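PDB 2FYI: HTH-type transcriptional regulator cbl from Escherichia coli K12, which probably acts as an accessory LysR-type transcriptional regulator of the cys regulon, the chain here being its cofactor-binding domain. Local coordinates for residues F85-S90 / N189-G194; I116-G121 / L163-S168; G14-A19 / N203-F208; N10-V15 / P41-E46; L58-E63 / S74-L79. All coordinates share one frame; numbering follows the deposited sequence.

From the N terminus, contact 4 closes first, bringing 41-46 alongside 10-15 within the first lobe. Contact 3 starts from the same strand, sharing Gly14 and Val15, but waits for helix residues 203-208, so its long loop encloses contacts 5, 1 and 2. Contact 5 is the shortest closure, fixing the loop before strand 79-94 to the end of helix 52-61. Contact 1 pairs that long strand with 189-194 midway between the lobes. Nested inside it, contact 2 belongs to the second lobe and joins contact 1 through strands 79-94 and 161-165, neighbours in one sheet. Contacts 2 and 3 lie on opposite sides of the chain's centre.

Contact 1: residues F85-S90 / N189-G194; sequences FRWHHS and NTVWLG
Over one face of the Trp87 indole lies Asn189: its CB stands 3.6 Å from the centroid of the Trp87 five-membered ring in a CH-pi contact, and its amide continues across the six-membered ring, ND2 lying 3.3 Å from Trp87 CZ3. Ring and amide planes are 31° apart, so the amide lies obliquely over the indole. At the indole edge, in its plane, sits His89 CD2, while Trp87 CZ3 in turn lies over a face of the imidazole, displaced toward the rim. The Phe85 ring carries Val191 CG2 over a face, 4.2 Å from its centroid, and the same methyl lies 3.6 Å from Trp87 CD1. Phe85 and Trp87 both place CG between the backbone N and the carbonyl carbon (chi1 59° and 63°), on the sheet face shared with Asn189 and Val191. The pairing is antiparallel and joins the two strands that cross between the lobes of the periplasmic-binding-protein fold. Arg86 and Thr190 form a non-hydrogen-bonded pair; Trp87 and Asn189 form a hydrogen-bonded one. Trp87 O is gripped twice, by Asn189 N at 2.7 Å, nearly along the C=O axis, and by Asn189 ND2 at 3.2 Å, from above the carbonyl plane. Trp87 N donates back to Asn189 O at 3.0 Å. Beyond the pair, Trp87 NE1 is hydrogen-bonded to Ser70 OG, and His89 NE2 to Thr123 O.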
# COMPACT_ATOMS: atom_id res chain seq x y z
N PHE A 85 17.82 11.36 2.40
CA PHE A 85 18.91 10.48 1.98
C PHE A 85 18.68 10.03 0.54
O PHE A 85 17.60 10.26 -0.02
CB PHE A 85 19.05 9.27 2.90
CG PHE A 85 17.82 8.45 2.97
CD1 PHE A 85 17.58 7.47 2.01
CD2 PHE A 85 16.86 8.69 3.96
CE1 PHE A 85 16.41 6.72 2.04
CE2 PHE A 85 15.67 7.93 4.00
CZ PHE A 85 15.44 6.94 3.03
N ARG A 86 19.69 9.40 -0.07
CA ARG A 86 19.54 8.83 -1.41
C ARG A 86 19.42 7.31 -1.45
O ARG A 86 19.85 6.62 -0.54
CB ARG A 86 20.61 9.32 -2.36
CG ARG A 86 20.42 10.77 -2.59
CD ARG A 86 21.72 11.42 -2.88
NE ARG A 86 21.79 11.78 -4.29
CZ ARG A 86 22.34 11.03 -5.26
NH1 ARG A 86 22.93 9.84 -5.00
NH2 ARG A 86 22.32 11.50 -6.50
N TRP A 87 18.77 6.81 -2.49
CA TRP A 87 18.51 5.38 -2.61
C TRP A 87 18.33 4.92 -4.03
O TRP A 87 18.01 5.73 -4.91
CB TRP A 87 17.28 5.02 -1.83
CG TRP A 87 16.05 5.64 -2.33
CD1 TRP A 87 15.54 6.84 -1.95
CD2 TRP A 87 15.13 5.09 -3.29
NE1 TRP A 87 14.35 7.07 -2.60
CE2 TRP A 87 14.07 6.01 -3.43
CE3 TRP A 87 15.09 3.90 -4.03
CZ2 TRP A 87 12.99 5.78 -4.29
CZ3 TRP A 87 14.01 3.67 -4.88
CH2 TRP A 87 12.98 4.61 -5.01
N HIS A 88 18.54 3.62 -4.23
CA HIS A 88 18.50 3.02 -5.56
C HIS A 88 17.54 1.86 -5.60
O HIS A 88 17.25 1.22 -4.59
CB HIS A 88 19.85 2.43 -5.89
CG HIS A 88 20.87 3.44 -6.28
ND1 HIS A 88 21.10 3.79 -7.59
CD2 HIS A 88 21.74 4.16 -5.54
CE1 HIS A 88 22.07 4.69 -7.65
NE2 HIS A 88 22.47 4.93 -6.42
N HIS A 89 17.08 1.54 -6.80
CA HIS A 89 16.29 0.32 -6.98
C HIS A 89 17.19 -0.89 -7.02
O HIS A 89 18.32 -0.84 -7.51
CB HIS A 89 15.51 0.37 -8.26
CG HIS A 89 14.44 1.40 -8.28
ND1 HIS A 89 14.55 2.57 -9.01
CD2 HIS A 89 13.25 1.46 -7.66
CE1 HIS A 89 13.47 3.30 -8.83
NE2 HIS A 89 12.65 2.64 -8.02
N SER A 90 16.68 -2.00 -6.53
CA SER A 90 17.38 -3.22 -6.82
C SER A 90 16.44 -4.29 -7.41
O SER A 90 15.24 -4.08 -7.55
CB SER A 90 18.24 -3.68 -5.64
OG SER A 90 17.47 -4.16 -4.57
N ASN A 189 17.63 7.94 -6.39
CA ASN A 189 16.47 8.76 -6.04
C ASN A 189 16.75 9.50 -4.75
O ASN A 189 17.69 9.18 -4.03
CB ASN A 189 15.26 7.87 -5.83
CG ASN A 189 15.02 6.96 -7.01
OD1 ASN A 189 14.43 7.36 -8.02
ND2 ASN A 189 15.51 5.73 -6.91
N THR A 190 15.91 10.46 -4.42
CA THR A 190 16.08 11.17 -3.16
C THR A 190 14.78 11.21 -2.40
O THR A 190 13.70 11.32 -2.99
CB THR A 190 16.45 12.60 -3.39
OG1 THR A 190 17.64 12.65 -4.16
CG2 THR A 190 16.68 13.26 -2.06
N VAL A 191 14.87 11.11 -1.08
CA VAL A 191 13.67 11.23 -0.28
C VAL A 191 13.69 12.61 0.33
O VAL A 191 14.67 12.98 0.95
CB VAL A 191 13.63 10.24 0.85
CG1 VAL A 191 12.35 10.45 1.59
CG2 VAL A 191 13.68 8.86 0.32
N TRP A 192 12.60 13.34 0.14
CA TRP A 192 12.50 14.71 0.60
C TRP A 192 11.65 14.85 1.84
O TRP A 192 10.67 14.11 2.06
CB TRP A 192 11.90 15.59 -0.48
CG TRP A 192 12.67 15.54 -1.74
CD1 TRP A 192 12.47 14.69 -2.79
CD2 TRP A 192 13.77 16.38 -2.11
NE1 TRP A 192 13.39 14.95 -3.79
CE2 TRP A 192 14.19 15.98 -3.39
CE3 TRP A 192 14.43 17.42 -1.47
CZ2 TRP A 192 15.23 16.57 -4.06
CZ3 TRP A 192 15.49 18.04 -2.14
CH2 TRP A 192 15.88 17.60 -3.43
N LEU A 193 12.05 15.83 2.63
CA LEU A 193 11.29 16.28 3.76
C LEU A 193 10.79 17.65 3.33
O LEU A 193 11.60 18.53 3.02
CB LEU A 193 12.24 16.44 4.90
CG LEU A 193 12.95 15.16 5.31
CD1 LEU A 193 14.37 15.48 5.76
CD2 LEU A 193 12.14 14.45 6.41
N GLY A 194 9.47 17.82 3.30
CA GLY A 194 8.89 19.09 2.89
C GLY A 194 8.09 19.79 3.98
O GLY A 194 7.51 19.14 4.86

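Contact 2: residues I116-G121 / L163-S168; sequences ITYRQG and LVAEQS
Tyr118 and Leu163 bury the most surface here, and by equal amounts; Thr117 adds a smaller share. Tyr118 sets CG beside its backbone N, anti to the carbonyl carbon, which carries the ring across to the end of the opposing strand. There Ala165 N meets the phenol at its edge, near the ring plane, and donates to Tyr118 OH at 3.0 Å along a fairly straight path (159°). The hydroxyl is also hydrogen-bonded to Ser148 OG, so two partners fix the tip of the ring. Leu163 is held through both of its backbone polar atoms. Its N donates to Ile116 O at 3.2 Å, from above the carbonyl plane, and its O receives Thr117 OG1 at 3.0 Å, in the carbonyl plane and on a lone pair. With OG1 anti to its backbone N (chi1 -158°), Thr117 also rests that oxygen 3.4 Å from Leu163 CB. The parallel strands diverge by 40°, and side-chain hydroxyls carry the linkage onward from the backbone bond. A phenylalanine at Tyr118 would remove the hydroxyl and would probably leave Ala165 N and Ser148 less firmly held. Strand 161-165 lies in the second lobe's sheet between parallel 115-118 and antiparallel 79-94; strand 141-145 flanks 115-118 on its other side, and helix 125-134 packs on Thr117 and Leu163 through Ile128.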
# COMPACT_ATOMS: atom_id res chain seq x y z
N ILE A 116 7.58 -6.45 -12.40
CA ILE A 116 6.63 -6.10 -11.39
C ILE A 116 7.25 -4.94 -10.67
O ILE A 116 8.26 -5.07 -10.00
CB ILE A 116 6.42 -7.23 -10.41
CG1 ILE A 116 6.09 -8.51 -11.16
CG2 ILE A 116 5.30 -6.90 -9.43
CD1 ILE A 116 6.15 -9.66 -10.25
N THR A 117 6.66 -3.77 -10.84
CA THR A 117 7.27 -2.58 -10.29
C THR A 117 6.26 -1.50 -9.97
O THR A 117 5.06 -1.70 -10.16
CB THR A 117 8.38 -2.05 -11.19
OG1 THR A 117 9.24 -1.25 -10.39
CG2 THR A 117 7.82 -1.23 -12.30
N TYR A 118 6.75 -0.37 -9.48
CA TYR A 118 5.87 0.72 -9.05
C TYR A 118 5.15 1.35 -10.23
O TYR A 118 5.66 1.38 -11.32
CB TYR A 118 6.66 1.80 -8.31
CG TYR A 118 7.45 1.22 -7.17
CD1 TYR A 118 8.84 1.14 -7.25
CD2 TYR A 118 6.82 0.71 -6.05
CE1 TYR A 118 9.58 0.59 -6.23
CE2 TYR A 118 7.54 0.17 -5.02
CZ TYR A 118 8.94 0.10 -5.13
OH TYR A 118 9.69 -0.44 -4.11
N ARG A 119 3.96 1.85 -9.99
CA ARG A 119 3.24 2.54 -11.01
C ARG A 119 3.91 3.90 -11.30
O ARG A 119 4.67 4.39 -10.50
CB ARG A 119 1.82 2.74 -10.53
CG ARG A 119 1.58 4.16 -10.17
CD ARG A 119 0.46 4.34 -9.21
NE ARG A 119 -0.81 3.79 -9.67
CZ ARG A 119 -1.96 4.20 -9.16
NH1 ARG A 119 -1.95 5.15 -8.24
NH2 ARG A 119 -3.11 3.67 -9.56
N GLN A 120 3.61 4.53 -12.44
CA GLN A 120 4.25 5.80 -12.79
C GLN A 120 3.90 6.82 -11.77
O GLN A 120 2.77 6.85 -11.31
CB GLN A 120 3.78 6.30 -14.13
CG GLN A 120 3.67 5.22 -15.15
CD GLN A 120 3.96 5.72 -16.55
OE1 GLN A 120 3.13 6.39 -17.17
NE2 GLN A 120 5.13 5.39 -17.05
N GLY A 121 4.86 7.66 -11.43
CA GLY A 121 4.64 8.73 -10.48
C GLY A 121 5.10 8.39 -9.08
O GLY A 121 5.16 9.26 -8.21
N LEU A 163 11.39 -4.79 -9.61
CA LEU A 163 12.29 -3.68 -9.31
C LEU A 163 11.77 -3.01 -8.05
O LEU A 163 10.65 -2.49 -8.04
CB LEU A 163 12.35 -2.70 -10.47
CG LEU A 163 13.26 -3.29 -11.56
CD1 LEU A 163 13.14 -2.56 -12.85
CD2 LEU A 163 14.70 -3.26 -11.12
N VAL A 164 12.53 -3.08 -6.96
CA VAL A 164 12.10 -2.51 -5.69
C VAL A 164 13.16 -1.60 -5.09
O VAL A 164 14.34 -1.83 -5.27
CB VAL A 164 11.80 -3.59 -4.64
CG1 VAL A 164 10.66 -4.41 -5.08
CG2 VAL A 164 12.99 -4.48 -4.44
N ALA A 165 12.71 -0.57 -4.39
CA ALA A 165 13.56 0.25 -3.54
C ALA A 165 14.50 -0.64 -2.70
O ALA A 165 14.04 -1.57 -2.08
CB ALA A 165 12.68 1.07 -2.62
N GLU A 166 15.80 -0.34 -2.66
CA GLU A 166 16.72 -1.24 -1.96
C GLU A 166 16.41 -1.40 -0.45
O GLU A 166 16.66 -2.45 0.14
CB GLU A 166 18.17 -0.81 -2.17
CG GLU A 166 18.45 0.61 -1.66
CD GLU A 166 19.92 1.07 -1.77
OE1 GLU A 166 20.16 2.29 -1.86
OE2 GLU A 166 20.83 0.22 -1.75
N GLN A 167 15.85 -0.36 0.15
CA GLN A 167 15.58 -0.31 1.59
C GLN A 167 14.45 -1.21 2.08
O GLN A 167 14.26 -1.38 3.28
CB GLN A 167 15.22 1.12 1.83
CG GLN A 167 15.60 1.75 0.55
CD GLN A 167 14.70 2.83 0.12
OE1 GLN A 167 13.84 3.29 0.86
NE2 GLN A 167 14.91 3.30 -1.06
N SER A 168 13.69 -1.80 1.16
CA SER A 168 12.56 -2.63 1.51
C SER A 168 12.98 -4.04 1.81
O SER A 168 12.16 -4.85 2.18
CB SER A 168 11.56 -2.65 0.37
OG SER A 168 12.19 -3.02 -0.81

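Contact 3: residues G14-A19 / N203-F208; sequences GVLTIA and NYVWRF
Gly14 opens the strand where Tyr204 reaches across from the helix: the phenol oxygen, Tyr204 OH, lies 3.5 Å from Gly14 C, and a side chain at this position would run into it. The backbone angles of Gly14 by themselves also call for glycine. At Val15 the carbonyl lies at the edge of the phenol, near the ring plane, and Val15 O takes a weak hydrogen bond from Tyr204 OH at 2.9 Å. Tyr204 is turned there with CG between its backbone N and carbonyl carbon (chi1 56°). Leu16, its CG anti to the backbone N (chi1 173°), divides its atoms among three helix residues. CB meets Tyr204 CE2 at 3.8 Å, CD1 meets Val205 CG2 at 3.9 Å, and CD2 approaches Phe208 CD1 at 4.0 Å. Thr17 turns away from the helix, its backbone N hydrogen-bonded to Asp65 OD2. Ile18 reaches tip to tip toward Phe208, setting its CD1 over the ring face, 4.0 Å from the Phe208 centroid in a CH-pi contact. Alternate strand residues therefore meet one flank of the helix, an alpha/beta packing with axes 9.3 Å apart. As in two-lobed periplasmic-binding-protein folds, a helix late in the chain returns to cover the sheet of the first lobe.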
# COMPACT_ATOMS: atom_id res chain seq x y z
N GLY A 14 1.79 18.60 22.05
CA GLY A 14 1.01 19.00 20.88
C GLY A 14 0.83 17.81 19.95
O GLY A 14 1.19 16.68 20.28
N VAL A 15 0.31 18.07 18.77
CA VAL A 15 0.13 17.00 17.83
C VAL A 15 1.04 17.24 16.62
O VAL A 15 0.98 18.29 16.00
CB VAL A 15 -1.32 16.92 17.37
CG1 VAL A 15 -1.52 15.70 16.51
CG2 VAL A 15 -2.25 16.92 18.57
N LEU A 16 1.87 16.26 16.29
CA LEU A 16 2.67 16.35 15.09
C LEU A 16 2.05 15.46 14.03
O LEU A 16 1.95 14.26 14.22
CB LEU A 16 4.09 15.88 15.37
CG LEU A 16 4.98 15.76 14.14
CD1 LEU A 16 5.19 17.12 13.52
CD2 LEU A 16 6.29 15.16 14.53
N THR A 17 1.63 16.03 12.92
CA THR A 17 1.08 15.21 11.86
C THR A 17 2.08 15.07 10.70
O THR A 17 2.50 16.06 10.10
CB THR A 17 -0.28 15.76 11.36
OG1 THR A 17 -1.23 15.70 12.42
CG2 THR A 17 -0.80 14.91 10.22
N ILE A 18 2.45 13.83 10.38
CA ILE A 18 3.35 13.55 9.27
C ILE A 18 2.61 12.81 8.18
O ILE A 18 1.89 11.86 8.47
CB ILE A 18 4.49 12.68 9.72
CG1 ILE A 18 5.43 13.51 10.60
CG2 ILE A 18 5.20 12.02 8.52
CD1 ILE A 18 6.29 12.68 11.53
N ALA A 19 2.76 13.27 6.95
CA ALA A 19 2.14 12.61 5.82
C ALA A 19 3.25 11.96 5.01
O ALA A 19 4.30 12.57 4.74
CB ALA A 19 1.36 13.59 4.99
N ASN A 203 7.90 24.02 18.09
CA ASN A 203 9.32 23.70 18.23
C ASN A 203 9.67 22.28 17.79
O ASN A 203 10.71 22.06 17.16
CB ASN A 203 9.80 23.95 19.66
CG ASN A 203 9.08 23.08 20.69
OD1 ASN A 203 7.86 23.10 20.79
ND2 ASN A 203 9.86 22.32 21.47
N TYR A 204 8.79 21.32 18.10
CA TYR A 204 9.05 19.92 17.78
C TYR A 204 9.09 19.57 16.27
O TYR A 204 9.72 18.57 15.88
CB TYR A 204 8.12 18.99 18.54
CG TYR A 204 6.66 19.26 18.35
CD1 TYR A 204 5.89 19.78 19.39
CD2 TYR A 204 6.04 19.01 17.13
CE1 TYR A 204 4.50 20.03 19.23
CE2 TYR A 204 4.65 19.25 16.94
CZ TYR A 204 3.89 19.76 17.99
OH TYR A 204 2.53 20.01 17.82
N VAL A 205 8.43 20.36 15.42
CA VAL A 205 8.47 20.09 13.98
C VAL A 205 9.88 20.39 13.56
O VAL A 205 10.50 19.60 12.86
CB VAL A 205 7.54 21.03 13.18
CG1 VAL A 205 7.72 20.85 11.66
CG2 VAL A 205 6.10 20.86 13.61
N TRP A 206 10.41 21.53 14.02
CA TRP A 206 11.76 21.93 13.63
C TRP A 206 12.76 20.87 14.06
O TRP A 206 13.67 20.51 13.31
CB TRP A 206 12.14 23.30 14.19
CG TRP A 206 11.25 24.41 13.77
CD1 TRP A 206 10.46 25.20 14.59
CD2 TRP A 206 11.04 24.87 12.44
NE1 TRP A 206 9.78 26.14 13.83
CE2 TRP A 206 10.12 25.96 12.51
CE3 TRP A 206 11.53 24.49 11.20
CZ2 TRP A 206 9.69 26.65 11.37
CZ3 TRP A 206 11.10 25.17 10.07
CH2 TRP A 206 10.19 26.24 10.16
N ARG A 207 12.57 20.34 15.27
CA ARG A 207 13.44 19.29 15.73
C ARG A 207 13.37 18.00 14.92
O ARG A 207 14.38 17.39 14.65
CB ARG A 207 13.22 18.98 17.19
CG ARG A 207 14.36 18.11 17.67
CD ARG A 207 15.65 18.93 17.77
NE ARG A 207 15.68 19.57 19.09
CZ ARG A 207 16.25 19.01 20.17
NH1 ARG A 207 16.87 17.82 20.06
NH2 ARG A 207 16.22 19.64 21.35
N PHE A 208 12.17 17.58 14.55
CA PHE A 208 12.02 16.35 13.80
C PHE A 208 12.90 16.34 12.57
O PHE A 208 13.53 15.34 12.25
CB PHE A 208 10.58 16.15 13.36
CG PHE A 208 10.34 14.83 12.70
CD1 PHE A 208 9.90 13.75 13.43
CD2 PHE A 208 10.58 14.65 11.34
CE1 PHE A 208 9.70 12.51 12.82
CE2 PHE A 208 10.37 13.41 10.72
CZ PHE A 208 9.93 12.35 11.46

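Contact 4: residues N10-V15 / P41-E46; sequences NDTSGV and PEVRLE
Arg44 has CG anti to its backbone N (chi1 165°) and runs extended to NE, whereas Glu46 keeps CG beside its N (chi1 -64°) and stretches out beyond it; together they bring guanidinium and carboxylate close to the Val15 side chain. The backbone beneath is the start of a parallel pair, strands 14-20 and 43-49, joined through helices 22-27 and 29-39 in a beta-alpha-beta crossover. Arg44 N donates to Gly14 O at 2.8 Å, nearly along the C=O axis, and Val15 CA makes a CA-H...O contact with Arg44 O at 3.2 Å. Among the side chains, Arg44 NE forms a salt bridge with Glu46 OE2 at 2.8 Å, close to the guanidinium plane and on the anti lone pair of that oxygen. Val15 CG1 lies against the same carboxylate, 3.3 Å from Glu46 CD. An alanine at Glu46 would remove the carboxylate and would probably leave the Arg44 side chain less firmly directed, besides stripping cover from Val15. Arg44 has a second charged partner, Asp140 of the second subunit, so the pair borders the subunit contact. Toward the helix carrying Tyr204, Thr12 and Val43 lie side by side, pointing the same way, with Thr12 CG2 3.7 Å from Val43 CG2.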
# COMPACT_ATOMS: atom_id res chain seq x y z
N ASN A 10 10.86 17.57 28.07
CA ASN A 10 10.02 16.60 28.77
C ASN A 10 8.52 16.85 28.71
O ASN A 10 7.73 15.91 28.71
CB ASN A 10 10.38 16.56 30.24
CG ASN A 10 11.05 15.28 30.64
OD1 ASN A 10 11.00 14.28 29.90
ND2 ASN A 10 11.68 15.28 31.82
N ASP A 11 8.14 18.12 28.70
CA ASP A 11 6.75 18.50 28.81
C ASP A 11 6.25 19.22 27.57
O ASP A 11 5.16 19.79 27.57
CB ASP A 11 6.56 19.40 30.03
CG ASP A 11 7.24 18.84 31.24
OD1 ASP A 11 6.67 17.90 31.84
OD2 ASP A 11 8.34 19.33 31.60
N THR A 12 7.07 19.21 26.52
CA THR A 12 6.63 19.72 25.25
C THR A 12 5.43 18.91 24.83
O THR A 12 5.40 17.70 24.96
CB THR A 12 7.73 19.65 24.20
OG1 THR A 12 8.77 20.56 24.55
CG2 THR A 12 7.21 20.03 22.85
N SER A 13 4.41 19.58 24.34
CA SER A 13 3.16 18.90 24.03
C SER A 13 2.53 19.46 22.75
O SER A 13 2.72 20.65 22.41
CB SER A 13 2.21 18.96 25.25
OG SER A 13 0.88 19.38 24.93
N GLY A 14 1.79 18.60 22.05
CA GLY A 14 1.01 19.00 20.88
C GLY A 14 0.83 17.81 19.95
O GLY A 14 1.19 16.68 20.28
N VAL A 15 0.31 18.07 18.77
CA VAL A 15 0.13 17.00 17.83
C VAL A 15 1.04 17.24 16.62
O VAL A 15 0.98 18.29 16.00
CB VAL A 15 -1.32 16.92 17.37
CG1 VAL A 15 -1.52 15.70 16.51
CG2 VAL A 15 -2.25 16.92 18.57
N PRO A 41 8.39 12.82 24.71
CA PRO A 41 7.42 11.87 25.21
C PRO A 41 6.01 12.43 25.29
O PRO A 41 5.07 11.68 25.16
CB PRO A 41 7.94 11.54 26.60
CG PRO A 41 8.70 12.71 26.97
CD PRO A 41 9.39 13.15 25.73
N GLU A 42 5.84 13.73 25.49
CA GLU A 42 4.49 14.27 25.61
C GLU A 42 3.89 14.80 24.31
O GLU A 42 2.83 15.40 24.33
CB GLU A 42 4.45 15.37 26.65
CG GLU A 42 4.78 14.86 28.01
CD GLU A 42 3.65 14.06 28.61
OE1 GLU A 42 2.88 14.68 29.39
OE2 GLU A 42 3.53 12.84 28.29
N VAL A 43 4.55 14.63 23.18
CA VAL A 43 3.93 15.08 21.96
C VAL A 43 3.30 13.92 21.23
O VAL A 43 3.94 12.88 20.96
CB VAL A 43 4.87 15.78 21.01
CG1 VAL A 43 4.24 15.88 19.64
CG2 VAL A 43 5.21 17.15 21.57
N ARG A 44 2.02 14.09 20.92
CA ARG A 44 1.26 13.10 20.15
C ARG A 44 1.65 13.09 18.67
O ARG A 44 1.62 14.13 17.97
CB ARG A 44 -0.23 13.35 20.33
CG ARG A 44 -1.12 12.65 19.36
CD ARG A 44 -2.58 13.01 19.64
NE ARG A 44 -3.45 12.39 18.63
CZ ARG A 44 -4.34 11.43 18.87
NH1 ARG A 44 -5.05 10.93 17.86
NH2 ARG A 44 -4.54 10.98 20.10
N LEU A 45 2.03 11.92 18.20
CA LEU A 45 2.49 11.75 16.84
C LEU A 45 1.38 11.10 16.00
O LEU A 45 0.93 10.03 16.34
CB LEU A 45 3.71 10.86 16.86
CG LEU A 45 4.22 10.55 15.47
CD1 LEU A 45 4.82 11.81 14.85
CD2 LEU A 45 5.27 9.49 15.57
N GLU A 46 0.94 11.72 14.90
CA GLU A 46 -0.02 11.08 13.98
C GLU A 46 0.55 10.94 12.57
O GLU A 46 1.24 11.86 12.09
CB GLU A 46 -1.29 11.89 13.86
CG GLU A 46 -2.08 12.02 15.12
CD GLU A 46 -3.10 13.16 15.04
OE1 GLU A 46 -3.13 13.85 13.96
OE2 GLU A 46 -3.85 13.39 16.04

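Contact 5: residues L58-E63 / S74-L79; sequences LLQNGE and SNDPQL
Apolar contact comes from two leucines that cross at about a right angle. Leu79 presents both methyls to the helix: CD2 lies 3.6 Å from Leu59 CB, and CD1 lies 3.9 Å from Leu59 CD1. Polar side chains meet alongside them. Gln60, extended beyond CG, brings its NE2 to 3.0 Å from Asp76 OD2, the amide and carboxylate planes standing 73° apart. Gln78 comes across the same glutamine at about a right angle, its OE1 lying 3.3 Å from Gln60 CG, so it is the aliphatic part of Gln60 that this carbonyl oxygen touches. Bonds within each segment shape the partners. Asp76 holds CG anti to its backbone N (chi1 -175°), and Asp76 OD1 accepts from Gln78 N at 2.7 Å, the N-H pointing almost straight at an oxygen met from above the carboxylate plane. This is an Asx turn, and it coincides with a type I beta turn in which Leu79 N donates to Asp76 O at 3.0 Å. On the other side the helix ends in a Schellman motif, with Gly62 N bonded to Leu59 O at 3.1 Å. The loop from strand 66-69 to strand 79-94 is thereby laid on the C-terminal half of helix 52-61, with Ala56, near the middle of the helix, also touching Asp76 and Leu79; Lys196, at the end of strand 189-196, is hydrogen-bonded to Gln60 O.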
# COMPACT_ATOMS: atom_id res chain seq x y z
N LEU A 58 -1.90 17.98 1.32
CA LEU A 58 -2.08 18.08 2.76
C LEU A 58 -1.16 19.14 3.32
O LEU A 58 -1.53 19.87 4.23
CB LEU A 58 -1.83 16.74 3.45
CG LEU A 58 -2.81 15.61 3.12
CD1 LEU A 58 -2.18 14.33 3.59
CD2 LEU A 58 -4.17 15.79 3.75
N LEU A 59 0.04 19.26 2.77
CA LEU A 59 0.94 20.28 3.23
C LEU A 59 0.41 21.65 2.87
O LEU A 59 0.41 22.54 3.71
CB LEU A 59 2.34 20.09 2.66
CG LEU A 59 3.25 19.06 3.32
CD1 LEU A 59 4.61 19.07 2.64
CD2 LEU A 59 3.40 19.36 4.78
N GLN A 60 -0.05 21.83 1.63
CA GLN A 60 -0.59 23.11 1.22
C GLN A 60 -1.72 23.56 2.13
O GLN A 60 -1.81 24.72 2.47
CB GLN A 60 -1.07 23.08 -0.23
CG GLN A 60 0.04 22.71 -1.26
CD GLN A 60 -0.51 22.10 -2.59
OE1 GLN A 60 -1.62 22.44 -3.03
NE2 GLN A 60 0.28 21.19 -3.22
N ASN A 61 -2.56 22.63 2.56
CA ASN A 61 -3.72 22.91 3.42
C ASN A 61 -3.43 23.01 4.90
O ASN A 61 -4.31 23.32 5.67
CB ASN A 61 -4.72 21.78 3.28
CG ASN A 61 -5.28 21.68 1.88
OD1 ASN A 61 -5.30 22.67 1.15
ND2 ASN A 61 -5.74 20.47 1.50
N GLY A 62 -2.22 22.68 5.32
CA GLY A 62 -1.94 22.62 6.74
C GLY A 62 -2.52 21.41 7.45
O GLY A 62 -2.42 21.29 8.65
N GLU A 63 -3.13 20.49 6.72
CA GLU A 63 -3.59 19.22 7.28
C GLU A 63 -2.45 18.32 7.76
O GLU A 63 -2.71 17.36 8.50
CB GLU A 63 -4.37 18.41 6.26
CG GLU A 63 -5.63 19.05 5.77
CD GLU A 63 -6.53 19.42 6.91
OE1 GLU A 63 -6.54 18.70 7.93
OE2 GLU A 63 -7.23 20.46 6.80
N SER A 74 9.97 18.55 -4.18
CA SER A 74 11.03 19.51 -4.40
C SER A 74 10.73 20.39 -5.60
O SER A 74 11.49 21.27 -5.93
CB SER A 74 12.37 18.83 -4.54
OG SER A 74 12.36 18.04 -5.69
N ASN A 75 9.59 20.16 -6.24
CA ASN A 75 9.25 20.94 -7.41
C ASN A 75 7.92 21.66 -7.30
O ASN A 75 7.34 22.07 -8.29
CB ASN A 75 9.34 20.09 -8.67
CG ASN A 75 10.75 20.05 -9.24
OD1 ASN A 75 11.07 19.23 -10.10
ND2 ASN A 75 11.62 20.96 -8.75
N ASP A 76 7.47 21.87 -6.08
CA ASP A 76 6.22 22.57 -5.89
C ASP A 76 6.52 23.96 -5.36
O ASP A 76 7.16 24.12 -4.32
CB ASP A 76 5.35 21.80 -4.91
CG ASP A 76 3.96 22.42 -4.74
OD1 ASP A 76 3.78 23.67 -4.90
OD2 ASP A 76 3.05 21.61 -4.41
N PRO A 77 6.04 24.99 -6.08
CA PRO A 77 6.28 26.38 -5.72
C PRO A 77 5.81 26.69 -4.30
O PRO A 77 6.32 27.62 -3.68
CB PRO A 77 5.40 27.15 -6.71
CG PRO A 77 5.24 26.26 -7.87
CD PRO A 77 5.22 24.86 -7.29
N GLN A 78 4.85 25.94 -3.78
CA GLN A 78 4.33 26.28 -2.45
C GLN A 78 4.96 25.48 -1.33
O GLN A 78 4.59 25.63 -0.17
CB GLN A 78 2.85 26.08 -2.38
CG GLN A 78 2.07 27.16 -3.01
CD GLN A 78 0.62 26.76 -3.10
OE1 GLN A 78 0.26 25.57 -2.87
NE2 GLN A 78 -0.24 27.73 -3.43
N LEU A 79 5.89 24.61 -1.65
CA LEU A 79 6.57 23.89 -0.60
C LEU A 79 8.05 24.18 -0.62
O LEU A 79 8.56 24.78 -1.56
CB LEU A 79 6.30 22.38 -0.70
CG LEU A 79 4.83 21.97 -0.76
CD1 LEU A 79 4.79 20.49 -0.95
CD2 LEU A 79 4.04 22.41 0.47